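Local structure of excinuclease ABC, subunit A. (Deinococcus radiodurans, 2VF7) at residues A[291-296]-A[306-311]; A[311-316]-A[371-376]; A[319-324]-A[355-360]; A[361-366]-A[389-394]. The protein probably binds DNA and hydrolyses ATP as a zinc-containing ABC ATPase of the UvrA family, apparently contributing to DNA damage recognition in excision repair. The protein carries 1 engineered substitution. All blocks are in the same frame, centred on the assembly; numbering follows the deposited sequence. Where two conformers were deposited one is given.

Interaction 1: residues A[291-296]-A[306-311]; sequences HGKRLR and GLDITE
Asp308, at the N-cap of helix 309-314, meets Lys293 with OD2, which lies 3.2 Å from Lys293 NZ in a salt bridge whose hydrogen bond is weak. The two side chains cross at roughly a right angle. Next comes Ile309, with CD1 pushed to 3.4 Å from Leu295 CD2. That is tighter than usual for two methyls and, with Leu295 chi1 nearly eclipsed at 6°, leaves the exact placing of this leucine doubtful. Thr310 turns its methyl to the lysine stem, CG2 lying 3.6 Å from Lys293 CD. Glu311 closes the network: its OE2 is 3.4 Å from Lys293 NZ, while OE1 weakly accepts Asp308 N, bending back to the start of the helix. An alanine in place of Lys293 would probably leave two neighbouring carboxylates facing each other without their shared cation. Backbone bonds join Arg294 to Cys151, and the Lys293 side chain lies about 7 Å from the zinc ion. The loop thus ties a helix start to the rim of a four-cysteine zinc site.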
loop_
_atom_site.group_PDB
_atom_site.type_symbol
_atom_site.label_atom_id
_atom_site.label_comp_id
_atom_site.label_asym_id
_atom_site.label_seq_id
_atom_site.Cartn_x
_atom_site.Cartn_y
_atom_site.Cartn_z
ATOM N N HIS A 291 -23.636 10.122 -28.007
ATOM C CA HIS A 291 -23.184 9.606 -29.303
ATOM C C HIS A 291 -21.670 9.672 -29.533
ATOM O O HIS A 291 -21.208 10.176 -30.560
ATOM C CB HIS A 291 -23.913 10.342 -30.436
ATOM C CG HIS A 291 -25.392 10.470 -30.228
ATOM N ND1 HIS A 291 -25.953 11.471 -29.465
ATOM C CD2 HIS A 291 -26.425 9.731 -30.694
ATOM C CE1 HIS A 291 -27.266 11.343 -29.468
ATOM N NE2 HIS A 291 -27.579 10.294 -30.207
ATOM N N GLY A 292 -20.907 9.127 -28.589
ATOM C CA GLY A 292 -19.454 9.242 -28.597
ATOM C C GLY A 292 -18.939 9.705 -27.247
ATOM O O GLY A 292 -18.067 9.069 -26.662
ATOM N N LYS A 293 -19.482 10.828 -26.765
ATOM C CA LYS A 293 -19.241 11.328 -25.400
ATOM C C LYS A 293 -19.644 10.193 -24.458
ATOM O O LYS A 293 -20.137 9.159 -24.928
ATOM C CB LYS A 293 -20.080 12.590 -25.124
ATOM C CG LYS A 293 -20.601 13.319 -26.373
ATOM C CD LYS A 293 -19.951 14.673 -26.601
ATOM C CE LYS A 293 -20.416 15.289 -27.930
ATOM N NZ LYS A 293 -20.519 16.792 -27.909
ATOM N N ARG A 294 -19.448 10.354 -23.150
ATOM C CA ARG A 294 -19.634 9.212 -22.239
ATOM C C ARG A 294 -20.510 9.472 -20.995
ATOM O O ARG A 294 -20.609 8.610 -20.113
ATOM C CB ARG A 294 -18.267 8.639 -21.826
ATOM C CG ARG A 294 -17.389 8.158 -22.994
ATOM C CD ARG A 294 -16.223 7.294 -22.515
ATOM N NE ARG A 294 -15.030 8.056 -22.132
ATOM C CZ ARG A 294 -14.220 7.735 -21.119
ATOM N NH1 ARG A 294 -14.485 6.684 -20.351
ATOM N NH2 ARG A 294 -13.152 8.479 -20.857
ATOM N N LEU A 295 -21.155 10.640 -20.941
ATOM C CA LEU A 295 -21.868 11.086 -19.725
ATOM C C LEU A 295 -23.350 11.460 -19.878
ATOM O O LEU A 295 -23.910 11.406 -20.981
ATOM C CB LEU A 295 -21.104 12.222 -19.022
ATOM C CG LEU A 295 -19.851 12.862 -19.622
ATOM C CD1 LEU A 295 -20.179 13.753 -20.800
ATOM C CD2 LEU A 295 -19.147 13.645 -18.540
ATOM N N ARG A 296 -23.975 11.816 -18.749
ATOM C CA ARG A 296 -25.363 12.291 -18.733
ATOM C C ARG A 296 -25.514 13.497 -19.647
ATOM O O ARG A 296 -24.588 14.305 -19.769
ATOM C CB ARG A 296 -25.840 12.606 -17.307
ATOM C CG ARG A 296 -26.593 11.432 -16.651
ATOM C CD ARG A 296 -27.162 11.759 -15.259
ATOM N NE ARG A 296 -27.472 10.546 -14.493
ATOM C CZ ARG A 296 -26.562 9.796 -13.871
ATOM N NH1 ARG A 296 -25.280 10.118 -13.925
ATOM N NH2 ARG A 296 -26.923 8.713 -13.200
ATOM N N GLY A 306 -18.321 27.778 -26.099
ATOM C CA GLY A 306 -19.093 27.072 -27.121
ATOM C C GLY A 306 -18.964 25.559 -27.071
ATOM O O GLY A 306 -19.509 24.862 -27.932
ATOM N N LEU A 307 -18.257 25.050 -26.054
ATOM C CA LEU A 307 -17.886 23.632 -25.973
ATOM C C LEU A 307 -18.216 22.988 -24.629
ATOM O O LEU A 307 -17.977 23.581 -23.582
ATOM C CB LEU A 307 -16.390 23.461 -26.238
ATOM C CG LEU A 307 -15.738 24.197 -27.411
ATOM C CD1 LEU A 307 -14.270 24.398 -27.128
ATOM C CD2 LEU A 307 -15.938 23.468 -28.728
ATOM N N ASP A 308 -18.762 21.774 -24.672
ATOM C CA ASP A 308 -18.897 20.932 -23.481
ATOM C C ASP A 308 -17.535 20.277 -23.177
ATOM O O ASP A 308 -16.643 20.315 -24.028
ATOM C CB ASP A 308 -19.973 19.864 -23.700
ATOM C CG ASP A 308 -19.703 19.000 -24.933
ATOM O OD1 ASP A 308 -19.106 17.921 -24.782
ATOM O OD2 ASP A 308 -20.069 19.415 -26.055
ATOM N N ILE A 309 -17.372 19.688 -21.986
ATOM C CA ILE A 309 -16.059 19.167 -21.541
ATOM C C ILE A 309 -15.331 18.310 -22.584
ATOM O O ILE A 309 -14.130 18.467 -22.807
ATOM C CB ILE A 309 -16.139 18.359 -20.219
ATOM C CG1 ILE A 309 -17.443 17.563 -20.145
ATOM C CG2 ILE A 309 -15.971 19.265 -19.016
ATOM C CD1 ILE A 309 -17.518 16.600 -18.973
ATOM N N THR A 310 -16.090 17.419 -23.215
ATOM C CA THR A 310 -15.615 16.508 -24.246
ATOM C C THR A 310 -14.843 17.192 -25.376
ATOM O O THR A 310 -13.724 16.787 -25.697
ATOM C CB THR A 310 -16.805 15.709 -24.789
ATOM O OG1 THR A 310 -17.244 14.809 -23.771
ATOM C CG2 THR A 310 -16.449 14.937 -26.059
ATOM N N GLU A 311 -15.434 18.231 -25.955
ATOM C CA GLU A 311 -14.851 18.908 -27.104
ATOM C C GLU A 311 -13.626 19.750 -26.747
ATOM O O GLU A 311 -12.692 19.837 -27.553
ATOM C CB GLU A 311 -15.895 19.781 -27.805
ATOM C CG GLU A 311 -17.248 19.114 -28.039
ATOM C CD GLU A 311 -18.332 20.106 -28.453
ATOM O OE1 GLU A 311 -18.280 21.274 -28.020
ATOM O OE2 GLU A 311 -19.248 19.714 -29.203
#

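Interaction 2: residues A[311-316]-A[371-376]; sequences ELSRLP and LGLDRS. With ADP (adenosine-5'-diphosphate), chain D.
Arg314 and Asp374 lie across each other without forming a salt bridge. Asp374 OD2 rests 3.3 Å from Arg314 CG, whereas Arg314 NE is 4.6 Å from that oxygen. The carboxylate and guanidinium planes are turned 52° apart. Asp374 CG stands between its own backbone N and carbonyl carbon (chi1 61°), which brings it up to the Ser313 carbonyl. Leu373 packs against the 313-315 backbone, its CD2 lying 3.7 Å from Leu315 O. The backbone of Asp374 donates weakly to Ser313 O.

Arg375 turns to the nucleotide instead: adenine C5 of ADP sits 3.5 Å above the centre of one guanidinium face, and a hydrogen bond from NE to Thr379 OG1 steadies the group. An alanine here would probably leave that side of the adenine without its flat cover and Thr379 without this donor. The contact between the segments probably rests on backbone packing, the fit of Leu373 and at most a distant Arg314-Asp374 attraction, while the Arg375 charge would probably favour the adenine.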
loop_
_atom_site.group_PDB
_atom_site.type_symbol
_atom_site.label_atom_id
_atom_site.label_comp_id
_atom_site.label_asym_id
_atom_site.label_seq_id
_atom_site.Cartn_x
_atom_site.Cartn_y
_atom_site.Cartn_z
ATOM N N GLU A 311 -15.434 18.231 -25.955
ATOM C CA GLU A 311 -14.851 18.908 -27.104
ATOM C C GLU A 311 -13.626 19.750 -26.747
ATOM O O GLU A 311 -12.692 19.837 -27.553
ATOM C CB GLU A 311 -15.895 19.781 -27.805
ATOM C CG GLU A 311 -17.248 19.114 -28.039
ATOM C CD GLU A 311 -18.332 20.106 -28.453
ATOM O OE1 GLU A 311 -18.280 21.274 -28.020
ATOM O OE2 GLU A 311 -19.248 19.714 -29.203
ATOM N N LEU A 312 -13.641 20.396 -25.574
ATOM C CA LEU A 312 -12.449 21.090 -25.043
ATOM C C LEU A 312 -11.290 20.105 -24.851
ATOM O O LEU A 312 -10.127 20.433 -25.107
ATOM C CB LEU A 312 -12.739 21.754 -23.693
ATOM C CG LEU A 312 -12.811 23.277 -23.482
ATOM C CD1 LEU A 312 -12.821 23.561 -21.989
ATOM C CD2 LEU A 312 -11.680 24.077 -24.152
ATOM N N SER A 313 -11.626 18.899 -24.398
ATOM C CA SER A 313 -10.633 17.877 -24.080
ATOM C C SER A 313 -9.919 17.290 -25.303
ATOM O O SER A 313 -8.803 16.776 -25.187
ATOM C CB SER A 313 -11.254 16.774 -23.224
ATOM O OG SER A 313 -11.623 17.285 -21.955
ATOM N N ARG A 314 -10.547 17.383 -26.469
ATOM C CA ARG A 314 -9.895 16.957 -27.706
ATOM C C ARG A 314 -8.777 17.907 -28.142
ATOM O O ARG A 314 -7.823 17.491 -28.806
ATOM C CB ARG A 314 -10.917 16.768 -28.825
ATOM C CG ARG A 314 -11.571 15.402 -28.799
ATOM C CD ARG A 314 -13.025 15.473 -29.196
ATOM N NE ARG A 314 -13.621 14.141 -29.167
ATOM C CZ ARG A 314 -14.081 13.496 -30.238
ATOM N NH1 ARG A 314 -14.035 14.069 -31.441
ATOM N NH2 ARG A 314 -14.598 12.276 -30.106
ATOM N N LEU A 315 -8.886 19.168 -27.733
ATOM C CA LEU A 315 -7.987 20.224 -28.188
ATOM C C LEU A 315 -6.591 20.151 -27.575
ATOM O O LEU A 315 -6.426 19.643 -26.465
ATOM C CB LEU A 315 -8.604 21.592 -27.886
ATOM C CG LEU A 315 -10.009 21.902 -28.394
ATOM C CD1 LEU A 315 -10.308 23.369 -28.140
ATOM C CD2 LEU A 315 -10.151 21.558 -29.874
ATOM N N PRO A 316 -5.571 20.650 -28.297
ATOM C CA PRO A 316 -4.241 20.703 -27.710
ATOM C C PRO A 316 -4.185 21.627 -26.501
ATOM O O PRO A 316 -4.959 22.586 -26.415
ATOM C CB PRO A 316 -3.375 21.277 -28.839
ATOM C CG PRO A 316 -4.135 21.044 -30.068
ATOM C CD PRO A 316 -5.568 21.152 -29.681
ATOM N N LEU A 371 0.006 18.202 -27.354
ATOM C CA LEU A 371 -0.753 17.073 -26.832
ATOM C C LEU A 371 -2.171 17.479 -26.448
ATOM O O LEU A 371 -2.407 18.596 -26.006
ATOM C CB LEU A 371 -0.036 16.470 -25.610
ATOM C CG LEU A 371 1.334 15.799 -25.821
ATOM C CD1 LEU A 371 1.989 15.381 -24.503
ATOM C CD2 LEU A 371 1.240 14.609 -26.768
ATOM N N GLY A 372 -3.113 16.559 -26.609
ATOM C CA GLY A 372 -4.504 16.784 -26.191
ATOM C C GLY A 372 -4.749 16.113 -24.853
ATOM O O GLY A 372 -4.176 15.065 -24.569
ATOM N N LEU A 373 -5.605 16.692 -24.020
ATOM C CA LEU A 373 -5.794 16.121 -22.684
ATOM C C LEU A 373 -6.579 14.794 -22.614
ATOM O O LEU A 373 -6.643 14.168 -21.556
ATOM C CB LEU A 373 -6.238 17.170 -21.634
ATOM C CG LEU A 373 -7.277 18.287 -21.755
ATOM C CD1 LEU A 373 -7.335 18.989 -20.421
ATOM C CD2 LEU A 373 -6.957 19.300 -22.834
ATOM N N ASP A 374 -7.116 14.345 -23.749
ATOM C CA ASP A 374 -7.739 13.012 -23.846
ATOM C C ASP A 374 -6.753 11.921 -24.305
ATOM O O ASP A 374 -7.088 10.734 -24.340
ATOM C CB ASP A 374 -9.000 13.048 -24.732
ATOM C CG ASP A 374 -8.715 13.474 -26.186
ATOM O OD1 ASP A 374 -7.561 13.826 -26.525
ATOM O OD2 ASP A 374 -9.668 13.453 -27.003
ATOM N N ARG A 375 -5.531 12.340 -24.629
ATOM C CA ARG A 375 -4.485 11.468 -25.147
ATOM C C ARG A 375 -4.030 10.449 -24.111
ATOM O O ARG A 375 -3.662 10.808 -22.978
ATOM C CB ARG A 375 -3.307 12.328 -25.622
ATOM C CG ARG A 375 -2.042 11.588 -25.996
ATOM C CD ARG A 375 -2.107 11.043 -27.396
ATOM N NE ARG A 375 -0.857 10.402 -27.780
ATOM C CZ ARG A 375 0.117 10.994 -28.466
ATOM N NH1 ARG A 375 -0.004 12.256 -28.857
ATOM N NH2 ARG A 375 1.220 10.320 -28.760
ATOM N N SER A 376 -4.061 9.182 -24.523
ATOM C CA SER A 376 -3.733 8.028 -23.689
ATOM C C SER A 376 -2.249 7.931 -23.405
ATOM O O SER A 376 -1.432 8.114 -24.302
ATOM C CB SER A 376 -4.186 6.739 -24.378
ATOM O OG SER A 376 -5.274 6.145 -23.694
HETATM P PB ADP D . 6.948 13.612 -33.221
HETATM O O1B ADP D . 7.189 13.912 -31.764
HETATM O O2B ADP D . 7.035 12.167 -33.625
HETATM O O3B ADP D . 7.736 14.545 -34.100
HETATM P PA ADP D . 4.162 12.935 -33.677
HETATM O O1A ADP D . 3.657 12.482 -32.345
HETATM O O2A ADP D . 4.513 11.942 -34.737
HETATM O O3A ADP D . 5.388 13.974 -33.493
HETATM O "O5'" ADP D . 2.946 13.811 -34.282
HETATM C "C5'" ADP D . 2.693 15.140 -33.845
HETATM C "C4'" ADP D . 1.212 15.469 -33.750
HETATM O "O4'" ADP D . 0.403 14.305 -33.902
HETATM C "C3'" ADP D . 0.938 15.996 -32.354
HETATM O "O3'" ADP D . -0.014 17.055 -32.421
HETATM C "C2'" ADP D . 0.365 14.804 -31.611
HETATM O "O2'" ADP D . -0.461 15.161 -30.494
HETATM C "C1'" ADP D . -0.371 14.064 -32.711
HETATM N N9 ADP D . -0.460 12.617 -32.396
HETATM C C8 ADP D . 0.529 11.708 -32.561
HETATM N N7 ADP D . 0.136 10.467 -32.190
HETATM C C5 ADP D . -1.142 10.585 -31.764
HETATM C C6 ADP D . -2.174 9.662 -31.224
HETATM N N6 ADP D . -1.893 8.345 -31.066
HETATM N N1 ADP D . -3.387 10.175 -30.903
HETATM C C2 ADP D . -3.672 11.490 -31.049
HETATM N N3 ADP D . -2.784 12.385 -31.534
HETATM C C4 ADP D . -1.528 12.001 -31.902
#

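Interaction 3: residues A[319-324]-A[355-360]; sequences RVSELL and DLVKRL
Ser321 and Val357 mark the nearest backbone approach, CA to CA 5.8 Å, between two helical segments that run roughly antiparallel at 144° with their axes 9.5 Å apart. Leu324 and Leu360 carry the apolar part. Leu324 CD1 meets Leu356 CB at 3.9 Å and Leu360 CD1 at 3.8 Å, the Leu324 and Leu360 side chains crossing at about a right angle. One turn earlier, Val320 CG1 makes a looser contact with the same Leu360 methyl.

Ser321 is the polar exception. Its OG stands anti to the backbone N (chi1 -162°), faces Val357 CG2 at 3.5 Å, and is buried with no hydrogen-bonding partner in the model. Away from the interface, Arg359 holds Asp355 one turn back, NE and NH2 both reaching OD1; NH2 uses the syn lone pair at 3.1 Å, while NE comes from above the carboxylate plane.

Leu356 also packs on Leu116 and Leu123 of helix 116-127. The arrangement is that of an antiparallel helix pair, 317-328 against 345-365, with a third helix over its flank, consistent with the helical signature subdomain of an ABC ATPase.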
loop_
_atom_site.group_PDB
_atom_site.type_symbol
_atom_site.label_atom_id
_atom_site.label_comp_id
_atom_site.label_asym_id
_atom_site.label_seq_id
_atom_site.Cartn_x
_atom_site.Cartn_y
_atom_site.Cartn_z
ATOM N N ARG A 319 -4.133 25.315 -27.271
ATOM C CA ARG A 319 -5.415 25.883 -27.667
ATOM C C ARG A 319 -6.308 26.150 -26.463
ATOM O O ARG A 319 -6.986 27.178 -26.410
ATOM C CB ARG A 319 -6.132 24.977 -28.678
ATOM C CG ARG A 319 -5.445 24.873 -30.047
ATOM C CD ARG A 319 -5.498 26.179 -30.826
ATOM N NE ARG A 319 -6.773 26.371 -31.516
ATOM C CZ ARG A 319 -7.163 27.516 -32.074
ATOM N NH1 ARG A 319 -6.389 28.599 -32.023
ATOM N NH2 ARG A 319 -8.339 27.582 -32.684
ATOM N N VAL A 320 -6.300 25.225 -25.504
ATOM C CA VAL A 320 -7.025 25.398 -24.243
ATOM C C VAL A 320 -6.482 26.615 -23.482
ATOM O O VAL A 320 -7.249 27.386 -22.910
ATOM C CB VAL A 320 -6.962 24.130 -23.350
ATOM C CG1 VAL A 320 -7.614 24.376 -22.006
ATOM C CG2 VAL A 320 -7.636 22.944 -24.034
ATOM N N SER A 321 -5.161 26.780 -23.497
ATOM C CA SER A 321 -4.495 27.895 -22.820
ATOM C C SER A 321 -5.005 29.241 -23.310
ATOM O O SER A 321 -5.459 30.067 -22.508
ATOM C CB SER A 321 -2.976 27.813 -23.010
ATOM O OG SER A 321 -2.286 28.608 -22.059
ATOM N N GLU A 322 -4.942 29.449 -24.626
ATOM C CA GLU A 322 -5.275 30.745 -25.233
ATOM C C GLU A 322 -6.790 30.989 -25.322
ATOM O O GLU A 322 -7.224 32.097 -25.649
ATOM C CB GLU A 322 -4.585 30.908 -26.598
ATOM C CG GLU A 322 -4.968 29.844 -27.629
ATOM C CD GLU A 322 -3.934 29.679 -28.737
ATOM O OE1 GLU A 322 -2.736 29.502 -28.420
ATOM O OE2 GLU A 322 -4.327 29.710 -29.930
ATOM N N LEU A 323 -7.581 29.951 -25.038
ATOM C CA LEU A 323 -9.022 30.102 -24.823
ATOM C C LEU A 323 -9.286 30.577 -23.396
ATOM O O LEU A 323 -10.203 31.366 -23.159
ATOM C CB LEU A 323 -9.756 28.780 -25.057
ATOM C CG LEU A 323 -10.174 28.347 -26.466
ATOM C CD1 LEU A 323 -10.376 26.830 -26.519
ATOM C CD2 LEU A 323 -11.441 29.070 -26.921
ATOM N N LEU A 324 -8.466 30.102 -22.458
ATOM C CA LEU A 324 -8.661 30.370 -21.032
ATOM C C LEU A 324 -8.220 31.750 -20.537
ATOM O O LEU A 324 -8.840 32.291 -19.623
ATOM C CB LEU A 324 -8.009 29.278 -20.173
ATOM C CG LEU A 324 -8.756 27.945 -20.015
ATOM C CD1 LEU A 324 -7.927 26.977 -19.194
ATOM C CD2 LEU A 324 -10.132 28.113 -19.385
ATOM N N ASP A 355 -5.534 30.261 -12.465
ATOM C CA ASP A 355 -4.938 29.096 -11.810
ATOM C C ASP A 355 -4.664 27.955 -12.799
ATOM O O ASP A 355 -3.650 27.261 -12.696
ATOM C CB ASP A 355 -5.869 28.631 -10.683
ATOM C CG ASP A 355 -5.501 27.281 -10.128
ATOM O OD1 ASP A 355 -4.404 27.154 -9.545
ATOM O OD2 ASP A 355 -6.328 26.350 -10.265
ATOM N N LEU A 356 -5.576 27.773 -13.751
ATOM C CA LEU A 356 -5.415 26.789 -14.811
ATOM C C LEU A 356 -4.365 27.195 -15.839
ATOM O O LEU A 356 -3.608 26.364 -16.321
ATOM C CB LEU A 356 -6.751 26.532 -15.513
ATOM C CG LEU A 356 -7.502 25.252 -15.153
ATOM C CD1 LEU A 356 -8.942 25.337 -15.623
ATOM C CD2 LEU A 356 -6.807 24.035 -15.740
ATOM N N VAL A 357 -4.324 28.473 -16.174
ATOM C CA VAL A 357 -3.418 28.958 -17.205
ATOM C C VAL A 357 -1.978 29.094 -16.680
ATOM O O VAL A 357 -1.024 29.080 -17.460
ATOM C CB VAL A 357 -3.949 30.281 -17.836
ATOM C CG1 VAL A 357 -3.522 31.477 -17.024
ATOM C CG2 VAL A 357 -3.487 30.425 -19.278
ATOM N N LYS A 358 -1.830 29.216 -15.362
ATOM C CA LYS A 358 -0.511 29.258 -14.731
ATOM C C LYS A 358 0.129 27.878 -14.824
ATOM O O LYS A 358 1.291 27.746 -15.217
ATOM C CB LYS A 358 -0.623 29.699 -13.268
ATOM C CG LYS A 358 0.716 29.867 -12.529
ATOM C CD LYS A 358 0.587 29.511 -11.037
ATOM C CE LYS A 358 0.314 28.003 -10.832
ATOM N NZ LYS A 358 -0.055 27.655 -9.425
ATOM N N ARG A 359 -0.642 26.858 -14.460
ATOM C CA ARG A 359 -0.252 25.461 -14.656
ATOM C C ARG A 359 0.070 25.160 -16.113
ATOM O O ARG A 359 1.096 24.560 -16.404
ATOM C CB ARG A 359 -1.346 24.517 -14.163
ATOM C CG ARG A 359 -1.273 24.236 -12.691
ATOM C CD ARG A 359 -2.634 23.921 -12.113
ATOM N NE ARG A 359 -2.801 24.600 -10.830
ATOM C CZ ARG A 359 -2.609 24.043 -9.636
ATOM N NH1 ARG A 359 -2.260 22.766 -9.531
ATOM N NH2 ARG A 359 -2.781 24.773 -8.537
ATOM N N LEU A 360 -0.801 25.594 -17.022
ATOM C CA LEU A 360 -0.633 25.328 -18.449
ATOM C C LEU A 360 0.654 25.904 -19.038
ATOM O O LEU A 360 1.231 25.311 -19.942
ATOM C CB LEU A 360 -1.855 25.813 -19.243
ATOM C CG LEU A 360 -3.049 24.862 -19.318
ATOM C CD1 LEU A 360 -4.354 25.615 -19.458
ATOM C CD2 LEU A 360 -2.867 23.887 -20.465
#

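Interaction 4: residues A[361-366]-A[389-394]; sequences DVLLHL and RLATQL
Ala391 takes three side chains of segment 361-366 on its single methyl. It belongs to helix 382-393, which starts within what is, by sequence, probably the ABC signature motif. In the tight part, Leu363 CD1 comes within 3.6 Å of Ala391 CB, its CG anti to the carbonyl carbon (chi1 -72°). Val362 CG1 approaches the same CB at 3.8 Å, and Leu366 CD1 lies 3.9 Å from it. The small residue lets the two backbones draw to 5.7 Å between the CA atoms of Leu363 and Ala391.

The looser side is at Leu394, partly exposed, whose CB stays 4.1 Å from Val362 CG1; its side chain also touches Ala423 and Leu427 of helix 417-428. No hydrogen bond crosses between the segments. On the far face of helix 382-393, Arg389 NH1 bonds to Ser68 O of the second subunit, so the helix sits between its own helical bundle and the dimer partner. Within helix 382-393 the Arg389 carbonyl O takes two donors: besides Gln393 N, it accepts Gln393 NE2 at 3.2 Å, with an N-H...O angle of 152°.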
loop_
_atom_site.group_PDB
_atom_site.type_symbol
_atom_site.label_atom_id
_atom_site.label_comp_id
_atom_site.label_asym_id
_atom_site.label_seq_id
_atom_site.Cartn_x
_atom_site.Cartn_y
_atom_site.Cartn_z
ATOM N N ASP A 361 1.105 27.040 -18.512
ATOM C CA ASP A 361 2.339 27.693 -18.986
ATOM C C ASP A 361 3.579 26.827 -18.769
ATOM O O ASP A 361 4.474 26.798 -19.611
ATOM C CB ASP A 361 2.526 29.086 -18.348
ATOM C CG ASP A 361 2.021 30.231 -19.247
ATOM O OD1 ASP A 361 1.851 30.044 -20.476
ATOM O OD2 ASP A 361 1.803 31.346 -18.723
ATOM N N VAL A 362 3.614 26.131 -17.636
ATOM C CA VAL A 362 4.682 25.175 -17.309
ATOM C C VAL A 362 4.824 24.071 -18.377
ATOM O O VAL A 362 5.932 23.798 -18.848
ATOM C CB VAL A 362 4.456 24.554 -15.894
ATOM C CG1 VAL A 362 5.347 23.344 -15.666
ATOM C CG2 VAL A 362 4.676 25.598 -14.805
ATOM N N LEU A 363 3.693 23.467 -18.749
ATOM C CA LEU A 363 3.608 22.432 -19.787
ATOM C C LEU A 363 3.986 22.971 -21.165
ATOM O O LEU A 363 4.723 22.331 -21.921
ATOM C CB LEU A 363 2.174 21.869 -19.860
ATOM C CG LEU A 363 1.521 20.951 -18.806
ATOM C CD1 LEU A 363 2.233 19.601 -18.715
ATOM C CD2 LEU A 363 1.399 21.575 -17.422
ATOM N N LEU A 364 3.460 24.156 -21.474
ATOM C CA LEU A 364 3.653 24.811 -22.758
ATOM C C LEU A 364 5.113 25.193 -22.964
ATOM O O LEU A 364 5.654 25.060 -24.071
ATOM C CB LEU A 364 2.766 26.056 -22.831
ATOM C CG LEU A 364 1.294 25.943 -23.266
ATOM C CD1 LEU A 364 1.083 26.591 -24.638
ATOM C CD2 LEU A 364 0.750 24.514 -23.235
ATOM N N HIS A 365 5.743 25.659 -21.885
ATOM C CA HIS A 365 7.149 26.062 -21.899
ATOM C C HIS A 365 8.079 24.851 -22.051
ATOM O O HIS A 365 9.208 24.988 -22.529
ATOM C CB HIS A 365 7.482 26.886 -20.649
ATOM C CG HIS A 365 7.024 28.317 -20.723
ATOM N ND1 HIS A 365 6.155 28.780 -21.692
ATOM C CD2 HIS A 365 7.301 29.383 -19.932
ATOM C CE1 HIS A 365 5.937 30.071 -21.509
ATOM N NE2 HIS A 365 6.621 30.462 -20.448
ATOM N N LEU A 366 7.586 23.672 -21.673
ATOM C CA LEU A 366 8.305 22.402 -21.894
ATOM C C LEU A 366 8.039 21.792 -23.257
ATOM O O LEU A 366 8.390 20.634 -23.500
ATOM C CB LEU A 366 8.011 21.370 -20.784
ATOM C CG LEU A 366 9.097 21.243 -19.720
ATOM C CD1 LEU A 366 8.546 20.649 -18.442
ATOM C CD2 LEU A 366 10.258 20.427 -20.238
ATOM N N ARG A 389 5.652 14.562 -16.462
ATOM C CA ARG A 389 5.713 14.237 -15.043
ATOM C C ARG A 389 6.600 15.243 -14.325
ATOM O O ARG A 389 6.358 15.600 -13.173
ATOM C CB ARG A 389 6.187 12.814 -14.847
ATOM C CG ARG A 389 5.557 12.188 -13.639
ATOM C CD ARG A 389 4.890 10.856 -13.935
ATOM N NE ARG A 389 5.643 9.712 -13.414
ATOM C CZ ARG A 389 5.844 9.428 -12.121
ATOM N NH1 ARG A 389 5.377 10.220 -11.155
ATOM N NH2 ARG A 389 6.535 8.343 -11.792
ATOM N N LEU A 390 7.616 15.696 -15.048
ATOM C CA LEU A 390 8.463 16.794 -14.657
ATOM C C LEU A 390 7.632 18.078 -14.467
ATOM O O LEU A 390 7.735 18.750 -13.435
ATOM C CB LEU A 390 9.531 16.990 -15.731
ATOM C CG LEU A 390 10.741 17.832 -15.348
ATOM C CD1 LEU A 390 11.434 17.199 -14.173
ATOM C CD2 LEU A 390 11.725 18.027 -16.501
ATOM N N ALA A 391 6.802 18.395 -15.460
ATOM C CA ALA A 391 5.968 19.583 -15.443
ATOM C C ALA A 391 5.039 19.567 -14.239
ATOM O O ALA A 391 4.882 20.586 -13.559
ATOM C CB ALA A 391 5.187 19.694 -16.720
ATOM N N THR A 392 4.463 18.398 -13.950
ATOM C CA THR A 392 3.489 18.249 -12.849
ATOM C C THR A 392 4.123 18.475 -11.475
ATOM O O THR A 392 3.472 18.968 -10.545
ATOM C CB THR A 392 2.810 16.860 -12.903
ATOM O OG1 THR A 392 2.200 16.692 -14.188
ATOM C CG2 THR A 392 1.748 16.735 -11.844
ATOM N N GLN A 393 5.395 18.108 -11.368
ATOM C CA GLN A 393 6.168 18.274 -10.149
ATOM C C GLN A 393 6.447 19.756 -9.896
ATOM O O GLN A 393 6.595 20.179 -8.748
ATOM C CB GLN A 393 7.510 17.536 -10.255
ATOM C CG GLN A 393 7.453 16.017 -10.268
ATOM C CD GLN A 393 6.301 15.402 -9.466
ATOM O OE1 GLN A 393 6.315 15.353 -8.226
ATOM N NE2 GLN A 393 5.306 14.903 -10.189
ATOM N N LEU A 394 6.539 20.523 -10.982
ATOM C CA LEU A 394 6.924 21.927 -10.908
ATOM C C LEU A 394 5.826 22.802 -10.315
ATOM O O LEU A 394 6.065 23.978 -9.995
ATOM C CB LEU A 394 7.390 22.451 -12.268
ATOM C CG LEU A 394 8.893 22.352 -12.560
ATOM C CD1 LEU A 394 9.199 22.883 -13.940
ATOM C CD2 LEU A 394 9.697 23.137 -11.523
#

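In the fold
Interactions 1 and 2 bridge from a zinc site to a nucleotide pocket; interactions 3 and 4 are helix packings behind it. Interactions 1 and 2 share Glu311 and helix 309-314, with centres 12 Å apart, and Leu307 CD1 packs on Leu312 CD2 at 4.0 Å. Interaction 3 is nested in the loop that interaction 2 closes; Leu373 CD2 reaches Val320 CG2 at 3.9 Å. Interactions 3 and 4 occupy successive parts of helix 345-365, their centres 12 Å apart. Interaction 2 alone touches ADP, in a pocket that also includes Tyr370 and the P-loop residues Gly533 to Thr538. The side chains of Val320 and Leu363 lie about 12 Å and 13 Å from ADP.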